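Local coordinates for (R)-specific secondary-alkylsulfatase (Pseudomonas sp., PDB 4AXH), which hydrolyses secondary alkyl sulfates with the help of bound zinc, inverting the configuration of the (R)-ester to release an (S)-alcohol and sulfate, at residues S38-A43 against G475-A480; V175-S180 against S208-H213; R559-K564 against L648-S653. One frame throughout, in Å; residues are numbered along the deposited sequence.

Interaction 1 of 3, residues S38-A43 against G475-A480; sequences SAITAA and GDYRWA
Ile40, in the first turn of helix 39-48, faces Gly475, and their CA atoms, 6.1 Å apart, mark the nearest backbone approach of two chain segments that share no backbone hydrogen bond. Gly475 is the C-prime residue of the Schellman motif ending helix 461-474, and its positive phi (95°) turns the chain into the next helix. Its CA lies 4.4 Å from Ile40 CG2. Tyr477 carries the rest of the contact. Chi1 of -54° sets its CG beside the backbone N, anti to the carbonyl carbon; at the far end of the ring OH meets Ser38 OG in a 2.6 Å hydrogen bond, in which either hydroxyl may be the donor. Ser38 OG approaches at the ring edge, near its plane. The same oxygen N-caps helix 39-48, accepting from Thr41 N over 3.3 Å, a weak but nearly straight bond (172°). One serine hydroxyl thus serves both a helix start and the tyrosine. The Thr41 side chain crosses that of Tyr477 at about a right angle, its OG1 3.7 Å from Tyr477 CE2, while this hydroxyl bonds to Gln507 and Gln511. Asp476 in turn N-caps helix 477-490 through Trp479 N. Helix 495-511 packs against Thr41 and Tyr477, and in the same first turn of helix 477-490 Trp479 meets Tyr454 of the second subunit edge to face, which places the contact beside the dimer interface.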
loop_
_atom_site.group_PDB
_atom_site.type_symbol
_atom_site.label_atom_id
_atom_site.label_comp_id
_atom_site.label_asym_id
_atom_site.label_seq_id
_atom_site.Cartn_x
_atom_site.Cartn_y
_atom_site.Cartn_z
ATOM N N SER A 38 36.037 6.987 10.547
ATOM C CA SER A 38 36.557 8.335 10.421
ATOM C C SER A 38 36.513 8.998 11.814
ATOM O O SER A 38 35.939 8.428 12.755
ATOM C CB SER A 38 35.768 9.124 9.382
ATOM O OG SER A 38 34.531 9.607 9.870
ATOM N N ALA A 39 37.151 10.174 11.962
ATOM C CA ALA A 39 37.186 10.874 13.242
ATOM C C ALA A 39 35.762 11.171 13.736
ATOM O O ALA A 39 35.461 10.993 14.925
ATOM C CB ALA A 39 37.966 12.166 13.086
ATOM N N ILE A 40 34.897 11.572 12.791
ATOM C CA ILE A 40 33.514 11.980 12.985
ATOM C C ILE A 40 32.624 10.800 13.391
ATOM O O ILE A 40 31.888 10.916 14.374
ATOM C CB ILE A 40 32.990 12.746 11.748
ATOM C CG1 ILE A 40 33.973 13.871 11.321
ATOM C CG2 ILE A 40 31.597 13.310 11.995
ATOM C CD1 ILE A 40 35.187 13.414 10.265
ATOM N N THR A 41 32.704 9.676 12.637
ATOM C CA THR A 41 31.977 8.428 12.848
ATOM C C THR A 41 32.296 7.914 14.236
ATOM O O THR A 41 31.368 7.652 14.995
ATOM C CB THR A 41 32.296 7.420 11.715
ATOM O OG1 THR A 41 31.606 7.806 10.526
ATOM C CG2 THR A 41 31.936 5.978 12.056
ATOM N N ALA A 42 33.588 7.804 14.581
ATOM C CA ALA A 42 34.016 7.318 15.887
ATOM C C ALA A 42 33.465 8.181 17.054
ATOM O O ALA A 42 33.038 7.632 18.071
ATOM C CB ALA A 42 35.538 7.218 15.946
ATOM N N ALA A 43 33.446 9.519 16.884
ATOM C CA ALA A 43 32.914 10.480 17.853
ATOM C C ALA A 43 31.394 10.302 17.993
ATOM O O ALA A 43 30.897 10.237 19.112
ATOM C CB ALA A 43 33.229 11.894 17.405
ATOM N N GLY A 475 31.882 15.200 6.997
ATOM C CA GLY A 475 31.196 14.140 7.721
ATOM C C GLY A 475 29.732 14.029 7.336
ATOM O O GLY A 475 28.959 13.368 8.030
ATOM N N ASP A 476 29.344 14.675 6.229
ATOM C CA ASP A 476 27.989 14.686 5.671
ATOM C C ASP A 476 27.908 13.606 4.599
ATOM O O ASP A 476 27.723 13.888 3.407
ATOM C CB ASP A 476 27.665 16.088 5.100
ATOM C CG ASP A 476 26.250 16.329 4.583
ATOM O OD1 ASP A 476 25.387 15.427 4.739
ATOM O OD2 ASP A 476 26.004 17.420 4.015
ATOM N N TYR A 477 28.058 12.339 5.047
ATOM C CA TYR A 477 28.020 11.120 4.214
ATOM C C TYR A 477 26.676 10.920 3.533
ATOM O O TYR A 477 26.614 10.304 2.477
ATOM C CB TYR A 477 28.402 9.878 5.025
ATOM C CG TYR A 477 29.727 10.005 5.736
ATOM C CD1 TYR A 477 30.918 10.071 5.021
ATOM C CD2 TYR A 477 29.787 10.121 7.118
ATOM C CE1 TYR A 477 32.139 10.233 5.668
ATOM C CE2 TYR A 477 31.006 10.258 7.780
ATOM C CZ TYR A 477 32.184 10.306 7.049
ATOM O OH TYR A 477 33.399 10.420 7.676
ATOM N N ARG A 478 25.616 11.466 4.120
ATOM C CA ARG A 478 24.266 11.409 3.601
ATOM C C ARG A 478 24.184 12.193 2.298
ATOM O O ARG A 478 23.635 11.692 1.311
ATOM C CB ARG A 478 23.289 11.952 4.658
ATOM C CG ARG A 478 21.970 11.221 4.643
ATOM C CD ARG A 478 21.045 11.812 5.647
ATOM N NE ARG A 478 19.693 11.932 5.106
ATOM C CZ ARG A 478 18.679 12.416 5.802
ATOM N NH1 ARG A 478 18.862 12.816 7.054
ATOM N NH2 ARG A 478 17.470 12.497 5.257
ATOM N N TRP A 479 24.765 13.412 2.281
ATOM C CA TRP A 479 24.773 14.233 1.076
ATOM C C TRP A 479 25.762 13.667 0.067
ATOM O O TRP A 479 25.438 13.591 -1.116
ATOM C CB TRP A 479 25.010 15.711 1.389
ATOM C CG TRP A 479 25.066 16.591 0.173
ATOM C CD1 TRP A 479 26.150 17.284 -0.287
ATOM C CD2 TRP A 479 24.011 16.819 -0.779
ATOM N NE1 TRP A 479 25.832 17.936 -1.461
ATOM C CE2 TRP A 479 24.522 17.685 -1.773
ATOM C CE3 TRP A 479 22.672 16.407 -0.866
ATOM C CZ2 TRP A 479 23.747 18.146 -2.834
ATOM C CZ3 TRP A 479 21.912 16.842 -1.936
ATOM C CH2 TRP A 479 22.450 17.698 -2.909
ATOM N N ALA A 480 26.922 13.190 0.541
ATOM C CA ALA A 480 27.917 12.541 -0.299
ATOM C C ALA A 480 27.293 11.418 -1.166
ATOM O O ALA A 480 27.493 11.444 -2.376
ATOM C CB ALA A 480 29.034 11.979 0.553
#

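Interaction 2 of 3, residues V175-S180 against S208-H213; sequences VVYSHS and SGFMEH. With ZN (zinc ion), chain D.
Tyr177 and Phe210 meet as two nearly parallel rings, their planes 10° apart but slid so far that they barely overlap, with centroids 5.0 Å from each other. Tyr177 CD2 sits over one face of the phenylalanine, 3.6 Å from Phe210 CZ. At the edge of the same phenylalanine, near its plane, His179 O lies 3.5 Å from Phe210 CE2. Ser180 CA is 3.8 Å from Phe210 CE2. Phe210 CG is anti to the backbone N (chi1 -179°), and the ring beyond it lies against this bend. Beside it, Ser180 OG touches His213 CB at 3.7 Å, but its polar partner is Glu217. No hydrogen bond joins the two segments; the fit is one of ring and backbone surfaces.

The next shell reaches the metal. The CB of His179 points away from 208-213, and its NE2 binds zinc at 2.1 Å. A water, His181, Glu291 and Asp310 complete the coordination. At the other side of the imidazole, His179 ND1 donates to Ser178 OG over 2.6 Å, the oxygen tilted 18° from the ring plane. Ser178 OG also bonds to Asp148, so Asp148 stands behind the ligand, and the bond at ND1 together with the zinc at NE2 probably limits rotation of the ring. His179 opens the HxHxDH signature of the metallo-beta-lactamase fold, whose Asp183 and His184 bind the second zinc. Tyr177 is secured at its far end, where OH bonds to Val262 O. The bend leaves strand 172-176, which lies between strands 144-147 and 203-207 in the mixed sheet, while helix 210-219 follows directly from the neighbouring strand 203-207.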
loop_
_atom_site.group_PDB
_atom_site.type_symbol
_atom_site.label_atom_id
_atom_site.label_comp_id
_atom_site.label_asym_id
_atom_site.label_seq_id
_atom_site.Cartn_x
_atom_site.Cartn_y
_atom_site.Cartn_z
ATOM N N VAL A 175 2.279 -29.989 16.103
ATOM C CA VAL A 175 3.034 -28.845 15.615
ATOM C C VAL A 175 2.067 -27.688 15.425
ATOM O O VAL A 175 0.935 -27.922 15.028
ATOM C CB VAL A 175 3.885 -29.163 14.344
ATOM C CG1 VAL A 175 4.395 -27.898 13.663
ATOM C CG2 VAL A 175 5.047 -30.082 14.681
ATOM N N VAL A 176 2.509 -26.453 15.756
ATOM C CA VAL A 176 1.761 -25.201 15.599
ATOM C C VAL A 176 2.585 -24.300 14.699
ATOM O O VAL A 176 3.754 -24.074 14.960
ATOM C CB VAL A 176 1.464 -24.507 16.948
ATOM C CG1 VAL A 176 0.705 -23.195 16.751
ATOM C CG2 VAL A 176 0.692 -25.426 17.882
ATOM N N TYR A 177 1.975 -23.804 13.630
ATOM C CA TYR A 177 2.564 -22.843 12.705
ATOM C C TYR A 177 1.992 -21.537 13.192
ATOM O O TYR A 177 0.791 -21.324 13.033
ATOM C CB TYR A 177 2.106 -23.080 11.252
ATOM C CG TYR A 177 2.586 -24.359 10.591
ATOM C CD1 TYR A 177 3.854 -24.881 10.860
ATOM C CD2 TYR A 177 1.812 -25.001 9.625
ATOM C CE1 TYR A 177 4.321 -26.029 10.213
ATOM C CE2 TYR A 177 2.284 -26.131 8.951
ATOM C CZ TYR A 177 3.536 -26.645 9.252
ATOM O OH TYR A 177 3.997 -27.765 8.601
ATOM N N SER A 178 2.805 -20.692 13.845
ATOM C CA SER A 178 2.338 -19.404 14.366
ATOM C C SER A 178 1.755 -18.515 13.253
ATOM O O SER A 178 0.739 -17.852 13.466
ATOM C CB SER A 178 3.461 -18.672 15.096
ATOM O OG SER A 178 4.526 -18.280 14.240
ATOM N N HIS A 179 2.412 -18.496 12.081
ATOM C CA HIS A 179 2.022 -17.672 10.938
ATOM C C HIS A 179 2.653 -18.175 9.623
ATOM O O HIS A 179 3.550 -19.043 9.636
ATOM C CB HIS A 179 2.350 -16.167 11.182
ATOM C CG HIS A 179 3.804 -15.857 11.382
ATOM N ND1 HIS A 179 4.486 -16.294 12.505
ATOM C CD2 HIS A 179 4.639 -15.111 10.624
ATOM C CE1 HIS A 179 5.708 -15.802 12.389
ATOM N NE2 HIS A 179 5.853 -15.092 11.265
ATOM N N SER A 180 2.196 -17.582 8.500
ATOM C CA SER A 180 2.616 -17.918 7.145
ATOM C C SER A 180 4.006 -17.402 6.683
ATOM O O SER A 180 4.134 -17.011 5.524
ATOM C CB SER A 180 1.515 -17.565 6.153
ATOM O OG SER A 180 1.234 -16.179 6.199
ATOM N N SER A 208 -6.148 -19.246 10.001
ATOM C CA SER A 208 -6.987 -19.146 8.815
ATOM C C SER A 208 -6.218 -18.568 7.627
ATOM O O SER A 208 -5.523 -17.540 7.776
ATOM C CB SER A 208 -8.185 -18.249 9.130
ATOM O OG SER A 208 -8.978 -17.936 7.993
ATOM N N GLY A 209 -6.351 -19.230 6.469
ATOM C CA GLY A 209 -5.756 -18.784 5.208
ATOM C C GLY A 209 -4.279 -19.038 4.986
ATOM O O GLY A 209 -3.690 -18.462 4.058
ATOM N N PHE A 210 -3.684 -19.923 5.820
ATOM C CA PHE A 210 -2.270 -20.274 5.802
ATOM C C PHE A 210 -1.739 -20.689 4.438
ATOM O O PHE A 210 -0.818 -20.034 3.920
ATOM C CB PHE A 210 -1.943 -21.319 6.876
ATOM C CG PHE A 210 -0.485 -21.724 6.931
ATOM C CD1 PHE A 210 -0.005 -22.776 6.155
ATOM C CD2 PHE A 210 0.398 -21.086 7.792
ATOM C CE1 PHE A 210 1.338 -23.166 6.227
ATOM C CE2 PHE A 210 1.736 -21.493 7.871
ATOM C CZ PHE A 210 2.190 -22.528 7.087
ATOM N N MET A 211 -2.295 -21.789 3.869
ATOM C CA MET A 211 -1.863 -22.332 2.578
ATOM C C MET A 211 -1.863 -21.305 1.448
ATOM O O MET A 211 -0.824 -21.120 0.810
ATOM C CB MET A 211 -2.616 -23.608 2.223
ATOM C CG MET A 211 -2.081 -24.862 2.960
ATOM S SD MET A 211 -0.301 -25.317 2.778
ATOM C CE MET A 211 -0.099 -25.231 0.961
ATOM N N GLU A 212 -2.971 -20.548 1.299
ATOM C CA GLU A 212 -3.113 -19.481 0.300
ATOM C C GLU A 212 -1.978 -18.476 0.441
ATOM O O GLU A 212 -1.440 -18.042 -0.570
ATOM C CB GLU A 212 -4.456 -18.733 0.481
ATOM C CG GLU A 212 -5.709 -19.590 0.520
ATOM C CD GLU A 212 -6.247 -20.046 1.872
ATOM O OE1 GLU A 212 -5.849 -21.134 2.359
ATOM O OE2 GLU A 212 -7.146 -19.349 2.397
ATOM N N HIS A 213 -1.590 -18.124 1.680
ATOM C CA HIS A 213 -0.558 -17.132 1.946
ATOM C C HIS A 213 0.859 -17.644 1.950
ATOM O O HIS A 213 1.721 -16.992 1.373
ATOM C CB HIS A 213 -0.873 -16.326 3.209
ATOM C CG HIS A 213 -2.068 -15.464 3.032
ATOM N ND1 HIS A 213 -3.237 -15.720 3.714
ATOM C CD2 HIS A 213 -2.262 -14.425 2.184
ATOM C CE1 HIS A 213 -4.087 -14.795 3.309
ATOM N NE2 HIS A 213 -3.539 -13.993 2.385
HETATM ZN ZN ZN D . 7.108 -13.537 10.659
HETATM O O HOH W 1 9.051 -14.115 10.161
#

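Interaction 3 of 3, residues R559-K564 against L648-S653; sequences RLDTDK and LLDSFS
Arg559 grips a single backbone oxygen, Asp650 O, side-on with two nitrogens: NE at 2.6 Å and NH2 at 2.9 Å. The oxygen lies in the guanidinium plane, and the NE bond comes nearly along the C=O axis. A bend at chi3 (58°) swings NE round to it. Two backbone bonds accompany it, Asp650 N to Arg559 O at 2.8 Å and Asp561 N to Leu648 O at 3.0 Å. They flank Leu560 and Leu649 to make a single antiparallel beta bridge, which ties the exit of helix 549-559 to the tail after helix 640-646, so that two distant parts of the SCP2-like C-terminal domain are clasped. Around it lies a charged cluster: Asp561 OD2 and Asp650 OD1 lie 3.2 Å apart, with carboxylate planes 42° from each other. Lys564 spans both through long salt bridges, its NZ 3.8 Å from Asp650 OD1, and probably eases their repulsion. Lys389 of the second subunit adds a weak, long ion pair to Asp650 OD2. Apolar packing is supplied by the buried Leu560 and Leu648, which lie side by side, pointing the same way, with Leu560 CD1 3.8 Å from Leu648 CB, and both rest on Leu587 of strand 581-588. Leu649 CB sits over one face of the guanidinium, while Phe652 CE2 comes within 3.7 Å of Arg559 CG.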
loop_
_atom_site.group_PDB
_atom_site.type_symbol
_atom_site.label_atom_id
_atom_site.label_comp_id
_atom_site.label_asym_id
_atom_site.label_seq_id
_atom_site.Cartn_x
_atom_site.Cartn_y
_atom_site.Cartn_z
ATOM N N ARG A 559 5.574 -13.507 -16.954
ATOM C CA ARG A 559 6.702 -13.958 -17.779
ATOM C C ARG A 559 6.498 -13.628 -19.275
ATOM O O ARG A 559 7.471 -13.373 -19.983
ATOM C CB ARG A 559 6.931 -15.464 -17.596
ATOM C CG ARG A 559 7.632 -15.795 -16.285
ATOM C CD ARG A 559 8.062 -17.233 -16.234
ATOM N NE ARG A 559 8.954 -17.543 -17.347
ATOM C CZ ARG A 559 9.191 -18.768 -17.788
ATOM N NH1 ARG A 559 8.626 -19.811 -17.196
ATOM N NH2 ARG A 559 10.012 -18.961 -18.811
ATOM N N LEU A 560 5.231 -13.613 -19.739
ATOM C CA LEU A 560 4.873 -13.282 -21.113
ATOM C C LEU A 560 5.462 -11.929 -21.535
ATOM O O LEU A 560 5.344 -10.932 -20.808
ATOM C CB LEU A 560 3.344 -13.302 -21.296
ATOM C CG LEU A 560 2.815 -13.060 -22.714
ATOM C CD1 LEU A 560 2.915 -14.309 -23.540
ATOM C CD2 LEU A 560 1.395 -12.603 -22.674
ATOM N N ASP A 561 6.129 -11.931 -22.698
ATOM C CA ASP A 561 6.769 -10.777 -23.305
ATOM C C ASP A 561 5.795 -10.130 -24.270
ATOM O O ASP A 561 5.686 -10.560 -25.422
ATOM C CB ASP A 561 8.060 -11.195 -24.035
ATOM C CG ASP A 561 8.958 -10.064 -24.535
ATOM O OD1 ASP A 561 8.540 -8.875 -24.450
ATOM O OD2 ASP A 561 10.096 -10.359 -24.966
ATOM N N THR A 562 5.110 -9.075 -23.791
ATOM C CA THR A 562 4.123 -8.268 -24.511
ATOM C C THR A 562 4.583 -7.885 -25.923
ATOM O O THR A 562 3.809 -8.040 -26.864
ATOM C CB THR A 562 3.734 -7.062 -23.652
ATOM O OG1 THR A 562 3.211 -7.559 -22.427
ATOM C CG2 THR A 562 2.712 -6.163 -24.317
ATOM N N ASP A 563 5.837 -7.429 -26.075
ATOM C CA ASP A 563 6.391 -7.027 -27.372
ATOM C C ASP A 563 6.390 -8.116 -28.452
ATOM O O ASP A 563 5.914 -7.862 -29.565
ATOM C CB ASP A 563 7.774 -6.403 -27.199
ATOM C CG ASP A 563 7.755 -5.106 -26.420
ATOM O OD1 ASP A 563 6.641 -4.545 -26.214
ATOM O OD2 ASP A 563 8.851 -4.639 -26.028
ATOM N N LYS A 564 6.899 -9.321 -28.127
ATOM C CA LYS A 564 6.899 -10.404 -29.103
ATOM C C LYS A 564 5.527 -11.090 -29.222
ATOM O O LYS A 564 5.150 -11.511 -30.317
ATOM C CB LYS A 564 8.111 -11.364 -28.960
ATOM C CG LYS A 564 8.342 -11.990 -27.580
ATOM C CD LYS A 564 9.752 -12.637 -27.432
ATOM C CE LYS A 564 9.869 -13.557 -26.223
ATOM N NZ LYS A 564 11.275 -13.768 -25.777
ATOM N N LEU A 648 6.996 -17.360 -26.230
ATOM C CA LEU A 648 6.742 -15.955 -25.900
ATOM C C LEU A 648 7.015 -15.629 -24.424
ATOM O O LEU A 648 6.811 -14.494 -23.992
ATOM C CB LEU A 648 5.281 -15.610 -26.264
ATOM C CG LEU A 648 4.919 -15.751 -27.737
ATOM C CD1 LEU A 648 3.425 -15.756 -27.930
ATOM C CD2 LEU A 648 5.604 -14.685 -28.573
ATOM N N LEU A 649 7.494 -16.622 -23.669
ATOM C CA LEU A 649 7.774 -16.538 -22.248
ATOM C C LEU A 649 9.212 -16.135 -21.959
ATOM O O LEU A 649 10.134 -16.851 -22.345
ATOM C CB LEU A 649 7.502 -17.925 -21.651
ATOM C CG LEU A 649 6.206 -18.168 -20.901
ATOM C CD1 LEU A 649 5.027 -17.377 -21.480
ATOM C CD2 LEU A 649 5.910 -19.649 -20.835
ATOM N N ASP A 650 9.408 -15.008 -21.244
ATOM C CA ASP A 650 10.741 -14.540 -20.808
ATOM C C ASP A 650 11.220 -15.382 -19.600
ATOM O O ASP A 650 10.432 -16.122 -19.000
ATOM C CB ASP A 650 10.704 -13.060 -20.346
ATOM C CG ASP A 650 10.507 -11.979 -21.407
ATOM O OD1 ASP A 650 11.267 -11.979 -22.417
ATOM O OD2 ASP A 650 9.690 -11.053 -21.165
ATOM N N SER A 651 12.499 -15.228 -19.228
ATOM C CA SER A 651 13.104 -15.869 -18.054
ATOM C C SER A 651 13.851 -14.816 -17.215
ATOM O O SER A 651 14.541 -13.953 -17.768
ATOM C CB SER A 651 14.010 -17.034 -18.449
ATOM O OG SER A 651 13.318 -18.269 -18.338
ATOM N N PHE A 652 13.640 -14.837 -15.897
ATOM C CA PHE A 652 14.222 -13.831 -15.016
ATOM C C PHE A 652 15.374 -14.353 -14.221
ATOM O O PHE A 652 15.293 -15.448 -13.673
ATOM C CB PHE A 652 13.175 -13.239 -14.060
ATOM C CG PHE A 652 11.870 -12.767 -14.663
ATOM C CD1 PHE A 652 11.832 -11.678 -15.531
ATOM C CD2 PHE A 652 10.673 -13.387 -14.337
ATOM C CE1 PHE A 652 10.620 -11.247 -16.096
ATOM C CE2 PHE A 652 9.467 -12.949 -14.887
ATOM C CZ PHE A 652 9.446 -11.886 -15.765
ATOM N N SER A 653 16.434 -13.545 -14.116
ATOM C CA SER A 653 17.618 -13.877 -13.327
ATOM C C SER A 653 17.675 -12.950 -12.091
ATOM O O SER A 653 17.640 -11.725 -12.251
ATOM C CB SER A 653 18.890 -13.750 -14.163
ATOM O OG SER A 653 19.996 -14.363 -13.517
#

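Chemistry follows location in these three contacts. Interaction 2 is the buried one, within the metallo-beta-lactamase domain, where aromatic and backbone surfaces pack without a hydrogen bond across and several polar groups turn to partners outside the two segments, among them the zinc. Interactions 1 and 3 are only partly buried, lie away from the metals and both touch the second subunit. Interaction 1 joins two helix starts through one hydroxyl pair; interaction 3 uses backbone pairing, an arginine clamp and mixed charges. They share no elements: the centre of interaction 1 is 45 Å from those of the other two, which are 32 Å apart. Along the chain, interaction 2 is nested within the span closed by interaction 1, and interaction 3 follows.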